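Local coordinates for protein probable ss-1,3-N-acetylglucosaminyltransferase (Staphylococcus aureus subsp. aureus N315, PDB 6H21) that belongs to the family 2 glycosyltransferases of the GT-A class and holds uridine-diphosphate-N-acetylglucosamine and manganese in its GT-A domain, at residues Ala119-Asp122 with Leu123-Gly127; Ser214-Asp218 with Tyr219-Ile223; Lys160-Ile163 with Ile164-Ser167. All coordinates share one frame; numbering follows the deposited sequence.

How the contacts relate
All three contacts are local: contact 1 is a buried helical turn, contact 2 a surface-lying link between two strands, and contact 3 a partly buried turn in a loop. Contacts 1 and 2 adjoin, with centres about 10 Å apart; they touch through Asp122 and Tyr221, and through Tyr126 and Lys216. Contact 3 meets contact 2 through Ile215, which lies against Ala161 and Asn166, but does not touch contact 1. The chemistry follows the setting: regular backbone bonds in the helix, a lysine salt bridge where the chain leaves a strand, and side chains bonding to backbone N-H groups where the loop folds into a turn.

Contact 1. Residues Ala119-Asp122 with Leu123-Gly127; sequences ALED and LYNYG
Glu121 sends its CG opposite the backbone N (chi1 180°) and bends at chi2, and Asn125, with CG beside its own backbone N (chi1 -74°), turns its amide back toward the carboxylate. Asn125 ND2 gives a weak hydrogen bond to Glu121 OE2 at 3.4 Å, the amide and carboxylate planes standing 73° apart. A water joins the same amide to Asp122, three residues back, accepting from Asn125 ND2 (2.9 Å) and donating to Asp122 OD1 (3.0 Å). Two polar side chains suit this partly exposed flank. Beneath them runs the alpha-helical pattern of i to i+4 bonds, for example from Asn125 N to Glu121 O at 2.9 Å and from Tyr126 N to Asp122 O at 3.0 Å. Asp122 is buried, yet its carboxylate is satisfied from outside the segments: OD1 forms a salt bridge with Arg118, and OD2 a hydrogen bond with Tyr221. Leucine branches fill in against strand side chains, Leu120 on Val22 and Val24 of strand 22-28 and Leu123 on Met177 of strand 177-179. Tyrosine offers a broad ring with a polar end: Tyr124 packs on Val22 and Met177 while its OH bonds Glu104, and Tyr126 lies separately on strand 213-216.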
loop_
_atom_site.group_PDB
_atom_site.type_symbol
_atom_site.label_atom_id
_atom_site.label_comp_id
_atom_site.label_asym_id
_atom_site.label_seq_id
_atom_site.Cartn_x
_atom_site.Cartn_y
_atom_site.Cartn_z
ATOM N N ALA C 119 16.495 38.667 -29.913
ATOM C CA ALA C 119 16.698 38.116 -28.572
ATOM C C ALA C 119 17.435 39.102 -27.664
ATOM O O ALA C 119 16.910 39.469 -26.624
ATOM C CB ALA C 119 17.432 36.794 -28.632
ATOM N N LEU C 120 18.658 39.495 -28.032
ATOM C CA LEU C 120 19.495 40.242 -27.091
ATOM C C LEU C 120 18.876 41.619 -26.820
ATOM O O LEU C 120 18.824 42.047 -25.676
ATOM C CB LEU C 120 20.925 40.368 -27.628
ATOM C CG LEU C 120 21.735 39.075 -27.760
ATOM C CD1 LEU C 120 23.205 39.400 -27.966
ATOM C CD2 LEU C 120 21.559 38.168 -26.546
ATOM N N GLU C 121 18.391 42.285 -27.876
ATOM C CA GLU C 121 17.862 43.663 -27.784
ATOM C C GLU C 121 16.598 43.685 -26.910
ATOM O O GLU C 121 16.523 44.464 -25.969
ATOM C CB GLU C 121 17.605 44.241 -29.180
ATOM C CG GLU C 121 17.053 45.668 -29.177
ATOM C CD GLU C 121 18.039 46.816 -28.967
ATOM O OE1 GLU C 121 19.228 46.558 -28.617
ATOM O OE2 GLU C 121 17.626 47.986 -29.175
ATOM N N ASP C 122 15.631 42.816 -27.211
ATOM C CA ASP C 122 14.341 42.809 -26.518
ATOM C C ASP C 122 14.493 42.384 -25.053
ATOM O O ASP C 122 13.887 43.003 -24.185
ATOM C CB ASP C 122 13.347 41.874 -27.191
ATOM C CG ASP C 122 12.737 42.453 -28.450
ATOM O OD1 ASP C 122 13.281 43.485 -28.964
ATOM O OD2 ASP C 122 11.719 41.868 -28.901
ATOM N N LEU C 123 15.280 41.333 -24.792
ATOM C CA LEU C 123 15.459 40.844 -23.418
ATOM C C LEU C 123 16.227 41.887 -22.594
ATOM O O LEU C 123 15.839 42.175 -21.471
ATOM C CB LEU C 123 16.180 39.492 -23.418
ATOM C CG LEU C 123 15.268 38.264 -23.437
ATOM C CD1 LEU C 123 14.173 38.390 -24.474
ATOM C CD2 LEU C 123 16.074 36.991 -23.666
ATOM N N TYR C 124 17.303 42.438 -23.162
ATOM C CA TYR C 124 18.088 43.461 -22.477
ATOM C C TYR C 124 17.220 44.691 -22.175
ATOM O O TYR C 124 17.258 45.201 -21.066
ATOM C CB TYR C 124 19.319 43.919 -23.268
ATOM C CG TYR C 124 20.038 45.069 -22.598
ATOM C CD1 TYR C 124 20.977 44.851 -21.604
ATOM C CD2 TYR C 124 19.735 46.387 -22.916
ATOM C CE1 TYR C 124 21.607 45.903 -20.953
ATOM C CE2 TYR C 124 20.359 47.450 -22.280
ATOM C CZ TYR C 124 21.297 47.210 -21.289
ATOM O OH TYR C 124 21.923 48.249 -20.646
ATOM N N ASN C 125 16.491 45.191 -23.179
ATOM C CA ASN C 125 15.650 46.408 -23.006
ATOM C C ASN C 125 14.622 46.173 -21.885
ATOM O O ASN C 125 14.431 47.032 -21.021
ATOM C CB ASN C 125 14.968 46.842 -24.310
ATOM C CG ASN C 125 15.910 47.488 -25.306
ATOM O OD1 ASN C 125 16.960 48.015 -24.941
ATOM N ND2 ASN C 125 15.545 47.448 -26.575
ATOM N N TYR C 126 13.971 45.004 -21.899
ATOM C CA TYR C 126 12.922 44.674 -20.927
ATOM C C TYR C 126 13.525 44.556 -19.516
ATOM O O TYR C 126 12.951 45.024 -18.541
ATOM C CB TYR C 126 12.191 43.406 -21.371
ATOM C CG TYR C 126 10.886 43.145 -20.662
ATOM C CD1 TYR C 126 9.816 44.014 -20.786
ATOM C CD2 TYR C 126 10.713 42.016 -19.883
ATOM C CE1 TYR C 126 8.609 43.777 -20.145
ATOM C CE2 TYR C 126 9.515 41.762 -19.235
ATOM C CZ TYR C 126 8.456 42.644 -19.367
ATOM O OH TYR C 126 7.284 42.393 -18.715
ATOM N N GLY C 127 14.702 43.937 -19.427
ATOM C CA GLY C 127 15.481 43.875 -18.202
ATOM C C GLY C 127 15.815 45.260 -17.669
ATOM O O GLY C 127 15.650 45.529 -16.488
HETATM O O HOH W 1 13.244 46.124 -27.640
#

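Contact 2. Residues Ser214-Asp218 with Tyr219-Ile223; sequences SIKTD and YEYYI
Lys216 reaches across the bend of the chain to Tyr221, and its side chain can be followed outward atom by atom. CB lies 4.2 Å from Tyr221 CE2. CG comes closer, 3.6 Å from Tyr221 CE2, approaching the ring obliquely. CD turns to the helix behind and packs against Tyr126. CE passes Tyr221 OH at 4.1 Å, and the bend at chi4 (79°) then turns NZ toward Asp218. The ammonium forms a salt bridge with Asp218 OD1 at 2.7 Å, approaching from above the carboxylate plane, and adds a weak hydrogen bond to Tyr221 OH at 3.4 Å.

Residues 217-221 join strands 213-216 and 222-225, both of which pair in parallel with parts of strand 134-142 in the mixed sheet of this GT-A domain. Lysine suits the end of the first strand, since its CB and CG lie against the ring while its ammonium reaches exposed Asp218. Tyr221 suits a buried place that needs a polar tip: Asp218 CB lies beside its hydroxyl at 3.5 Å. The stronger partner of that hydroxyl is Asp122, and Asp218 OD1 has a second partner in Asn157. One face of the Tyr221 ring receives Tyr219 CB, 4.0 Å above its plane and offset toward the rim. The Tyr219 ring has Asp218 O over one face. Beyond the bend, Tyr222 OH bonds Asp113 and the backbone N of Asp110, a residue of the probable DxD motif.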
loop_
_atom_site.group_PDB
_atom_site.type_symbol
_atom_site.label_atom_id
_atom_site.label_comp_id
_atom_site.label_asym_id
_atom_site.label_seq_id
_atom_site.Cartn_x
_atom_site.Cartn_y
_atom_site.Cartn_z
ATOM N N SER C 214 12.065 38.734 -14.813
ATOM C CA SER C 214 11.165 39.167 -15.883
ATOM C C SER C 214 11.011 38.052 -16.926
ATOM O O SER C 214 11.941 37.305 -17.168
ATOM C CB SER C 214 11.664 40.462 -16.487
ATOM O OG SER C 214 11.759 41.468 -15.477
ATOM N N ILE C 215 9.826 37.985 -17.540
ATOM C CA ILE C 215 9.472 36.967 -18.521
ATOM C C ILE C 215 8.977 37.679 -19.777
ATOM O O ILE C 215 8.004 38.452 -19.714
ATOM C CB ILE C 215 8.393 36.008 -17.973
ATOM C CG1 ILE C 215 8.884 35.234 -16.742
ATOM C CG2 ILE C 215 7.890 35.070 -19.065
ATOM C CD1 ILE C 215 7.777 34.700 -15.872
ATOM N N LYS C 216 9.625 37.368 -20.907
ATOM C CA LYS C 216 9.358 38.020 -22.179
ATOM C C LYS C 216 8.898 36.949 -23.183
ATOM O O LYS C 216 9.550 35.925 -23.329
ATOM C CB LYS C 216 10.620 38.802 -22.567
ATOM C CG LYS C 216 10.470 39.809 -23.690
ATOM C CD LYS C 216 9.710 41.058 -23.325
ATOM C CE LYS C 216 10.009 42.224 -24.247
ATOM N NZ LYS C 216 9.262 42.115 -25.522
ATOM N N THR C 217 7.772 37.201 -23.864
ATOM C CA THR C 217 7.017 36.161 -24.583
ATOM C C THR C 217 6.615 36.576 -26.011
ATOM O O THR C 217 5.889 35.833 -26.676
ATOM C CB THR C 217 5.748 35.796 -23.798
ATOM O OG1 THR C 217 4.882 36.934 -23.742
ATOM C CG2 THR C 217 6.032 35.322 -22.390
ATOM N N ASP C 218 7.071 37.740 -26.490
ATOM C CA ASP C 218 6.583 38.312 -27.754
ATOM C C ASP C 218 6.983 37.425 -28.943
ATOM O O ASP C 218 6.216 37.283 -29.891
ATOM C CB ASP C 218 7.108 39.733 -27.966
ATOM C CG ASP C 218 6.585 40.724 -26.943
ATOM O OD1 ASP C 218 6.984 40.612 -25.759
ATOM O OD2 ASP C 218 5.775 41.594 -27.335
ATOM N N TYR C 219 8.186 36.838 -28.878
ATOM C CA TYR C 219 8.679 35.894 -29.895
ATOM C C TYR C 219 9.204 34.638 -29.198
ATOM O O TYR C 219 9.366 34.614 -27.971
ATOM C CB TYR C 219 9.791 36.531 -30.733
ATOM C CG TYR C 219 9.381 37.802 -31.431
ATOM C CD1 TYR C 219 9.437 39.015 -30.768
ATOM C CD2 TYR C 219 8.902 37.794 -32.732
ATOM C CE1 TYR C 219 9.039 40.191 -31.379
ATOM C CE2 TYR C 219 8.492 38.962 -33.359
ATOM C CZ TYR C 219 8.557 40.162 -32.673
ATOM O OH TYR C 219 8.175 41.335 -33.243
ATOM N N GLU C 220 9.463 33.590 -29.984
ATOM C CA GLU C 220 10.252 32.469 -29.491
ATOM C C GLU C 220 11.730 32.864 -29.622
ATOM O O GLU C 220 12.333 32.712 -30.687
ATOM C CB GLU C 220 9.902 31.185 -30.247
ATOM C CG GLU C 220 8.470 30.707 -30.022
ATOM C CD GLU C 220 8.140 29.375 -30.682
ATOM O OE1 GLU C 220 8.908 28.928 -31.552
ATOM O OE2 GLU C 220 7.117 28.783 -30.324
ATOM N N TYR C 221 12.288 33.404 -28.536
ATOM C CA TYR C 221 13.561 34.109 -28.563
ATOM C C TYR C 221 14.748 33.137 -28.581
ATOM O O TYR C 221 15.805 33.483 -29.094
ATOM C CB TYR C 221 13.696 35.023 -27.345
ATOM C CG TYR C 221 12.860 36.275 -27.395
ATOM C CD1 TYR C 221 13.151 37.280 -28.304
ATOM C CD2 TYR C 221 11.796 36.464 -26.525
ATOM C CE1 TYR C 221 12.409 38.450 -28.341
ATOM C CE2 TYR C 221 11.040 37.626 -26.555
ATOM C CZ TYR C 221 11.349 38.620 -27.466
ATOM O OH TYR C 221 10.619 39.769 -27.515
ATOM N N TYR C 222 14.581 31.960 -27.969
ATOM C CA TYR C 222 15.631 30.941 -27.886
ATOM C C TYR C 222 15.075 29.616 -28.411
ATOM O O TYR C 222 14.116 29.101 -27.855
ATOM C CB TYR C 222 16.125 30.792 -26.445
ATOM C CG TYR C 222 17.340 29.913 -26.300
ATOM C CD1 TYR C 222 17.265 28.541 -26.490
ATOM C CD2 TYR C 222 18.567 30.448 -25.961
ATOM C CE1 TYR C 222 18.387 27.740 -26.385
ATOM C CE2 TYR C 222 19.695 29.657 -25.833
ATOM C CZ TYR C 222 19.603 28.294 -26.037
ATOM O OH TYR C 222 20.717 27.522 -25.922
ATOM N N ILE C 223 15.685 29.089 -29.482
ATOM C CA ILE C 223 15.201 27.884 -30.143
ATOM C C ILE C 223 16.084 26.708 -29.720
ATOM O O ILE C 223 17.271 26.684 -30.032
ATOM C CB ILE C 223 15.168 28.072 -31.675
ATOM C CG1 ILE C 223 14.315 29.280 -32.071
ATOM C CG2 ILE C 223 14.695 26.808 -32.363
ATOM C CD1 ILE C 223 14.774 29.969 -33.336
#

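Contact 3. Residues Lys160-Ile163 with Ile164-Ser167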
loop_
_atom_site.group_PDB
_atom_site.type_symbol
_atom_site.label_atom_id
_atom_site.label_comp_id
_atom_site.label_asym_id
_atom_site.label_seq_id
_atom_site.Cartn_x
_atom_site.Cartn_y
_atom_site.Cartn_z
ATOM N N LYS C 160 7.717 41.624 -13.083
ATOM C CA LYS C 160 8.210 41.150 -11.799
ATOM C C LYS C 160 7.521 39.817 -11.482
ATOM O O LYS C 160 6.413 39.790 -10.928
ATOM C CB LYS C 160 7.945 42.178 -10.692
ATOM C CG LYS C 160 8.601 43.543 -10.869
ATOM C CD LYS C 160 10.057 43.617 -10.429
ATOM N N ALA C 161 8.191 38.713 -11.830
ATOM C CA ALA C 161 7.609 37.388 -11.715
ATOM C C ALA C 161 7.865 36.817 -10.320
ATOM O O ALA C 161 8.733 37.289 -9.576
ATOM C CB ALA C 161 8.160 36.488 -12.790
ATOM N N ASP C 162 7.076 35.793 -9.989
ATOM C CA ASP C 162 7.140 35.082 -8.729
ATOM C C ASP C 162 7.590 33.644 -9.032
ATOM O O ASP C 162 7.103 33.028 -9.990
ATOM C CB ASP C 162 5.773 35.153 -8.038
ATOM C CG ASP C 162 5.730 34.597 -6.625
ATOM O OD1 ASP C 162 6.290 35.265 -5.726
ATOM O OD2 ASP C 162 5.129 33.509 -6.422
ATOM N N ILE C 163 8.486 33.101 -8.205
ATOM C CA ILE C 163 8.973 31.736 -8.401
ATOM C C ILE C 163 7.774 30.766 -8.453
ATOM O O ILE C 163 7.681 29.944 -9.355
ATOM C CB ILE C 163 10.020 31.361 -7.327
ATOM C CG1 ILE C 163 11.312 32.158 -7.507
ATOM C CG2 ILE C 163 10.291 29.867 -7.345
ATOM C CD1 ILE C 163 12.282 32.062 -6.370
ATOM N N ILE C 164 6.825 30.913 -7.526
ATOM C CA ILE C 164 5.742 29.967 -7.380
ATOM C C ILE C 164 4.619 30.253 -8.395
ATOM O O ILE C 164 4.228 29.349 -9.149
ATOM C CB ILE C 164 5.269 29.933 -5.915
ATOM C CG1 ILE C 164 6.339 29.265 -5.045
ATOM C CG2 ILE C 164 3.921 29.240 -5.771
ATOM C CD1 ILE C 164 6.125 29.449 -3.567
ATOM N N ASP C 165 4.117 31.487 -8.454
ATOM C CA ASP C 165 2.992 31.812 -9.320
ATOM C C ASP C 165 3.353 31.669 -10.806
ATOM O O ASP C 165 2.465 31.504 -11.618
ATOM C CB ASP C 165 2.485 33.242 -9.121
ATOM C CG ASP C 165 2.006 33.582 -7.719
ATOM O OD1 ASP C 165 1.665 32.655 -6.940
ATOM O OD2 ASP C 165 1.958 34.790 -7.420
ATOM N N ASN C 166 4.630 31.809 -11.176
ATOM C CA ASN C 166 5.020 31.815 -12.578
ATOM C C ASN C 166 5.854 30.572 -12.903
ATOM O O ASN C 166 6.526 30.517 -13.959
ATOM C CB ASN C 166 5.770 33.098 -12.931
ATOM C CG ASN C 166 4.951 34.352 -12.697
ATOM O OD1 ASN C 166 5.260 35.141 -11.795
ATOM N ND2 ASN C 166 3.923 34.552 -13.512
ATOM N N SER C 167 5.844 29.601 -11.982
ATOM C CA SER C 167 6.280 28.244 -12.265
ATOM C C SER C 167 7.760 28.202 -12.670
ATOM O O SER C 167 8.117 27.444 -13.561
ATOM C CB SER C 167 5.427 27.631 -13.356
ATOM O OG SER C 167 4.085 27.464 -12.920
HETATM O O HOH W 2 3.497 33.295 -4.482
#
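An Asx motif led by Asp162 folds the loop between strands 134-142 and 177-179 into a tight turn and runs into a type I beta turn from Ile164 to Ser167. Asp162 OD2 is its hub. With CG swung to the side of the carbonyl carbon (chi1 -173°), the carboxylate stands over the N-H groups that follow, and OD2 accepts from Asp165 N at 3.0 Å through its anti lone pair. Ile164 N adds a weak bond to the same oxygen. The backbone closes the motif, Asn166 N donating to Asp162 O at 3.0 Å. Asn166 answers from the other end: its OD1 takes the N-H of Asp162 at 2.6 Å, almost straight (175°) and in the carbonyl plane. Aspartate and asparagine suit these two places because each has a short side chain ending in an acceptor that can reach a backbone N-H.

The Asp165 carboxylate comes close to that of Asp162, OD2 to OD2 at 3.6 Å, with the two planes 40° apart. Such a pairing of like charges would be unfavourable alone, but a water donates to Asp162 OD2 and to Asp165 OD1, and the N-H of Asp165, and more weakly that of Ile164, probably ease it further. Asn166 OD1 also lies 3.3 Å from Ala161 CB.

Around the turn, Ala161 and Asn166 pack on Ile215 of strand 213-216, while Ile163 and Ile164 present branched hydrocarbon to helix 264-281, Ile163 against Leu270 and Ile164 against Lys266, Gln269 and Lys273, joining this loop to the TarS-type linker region.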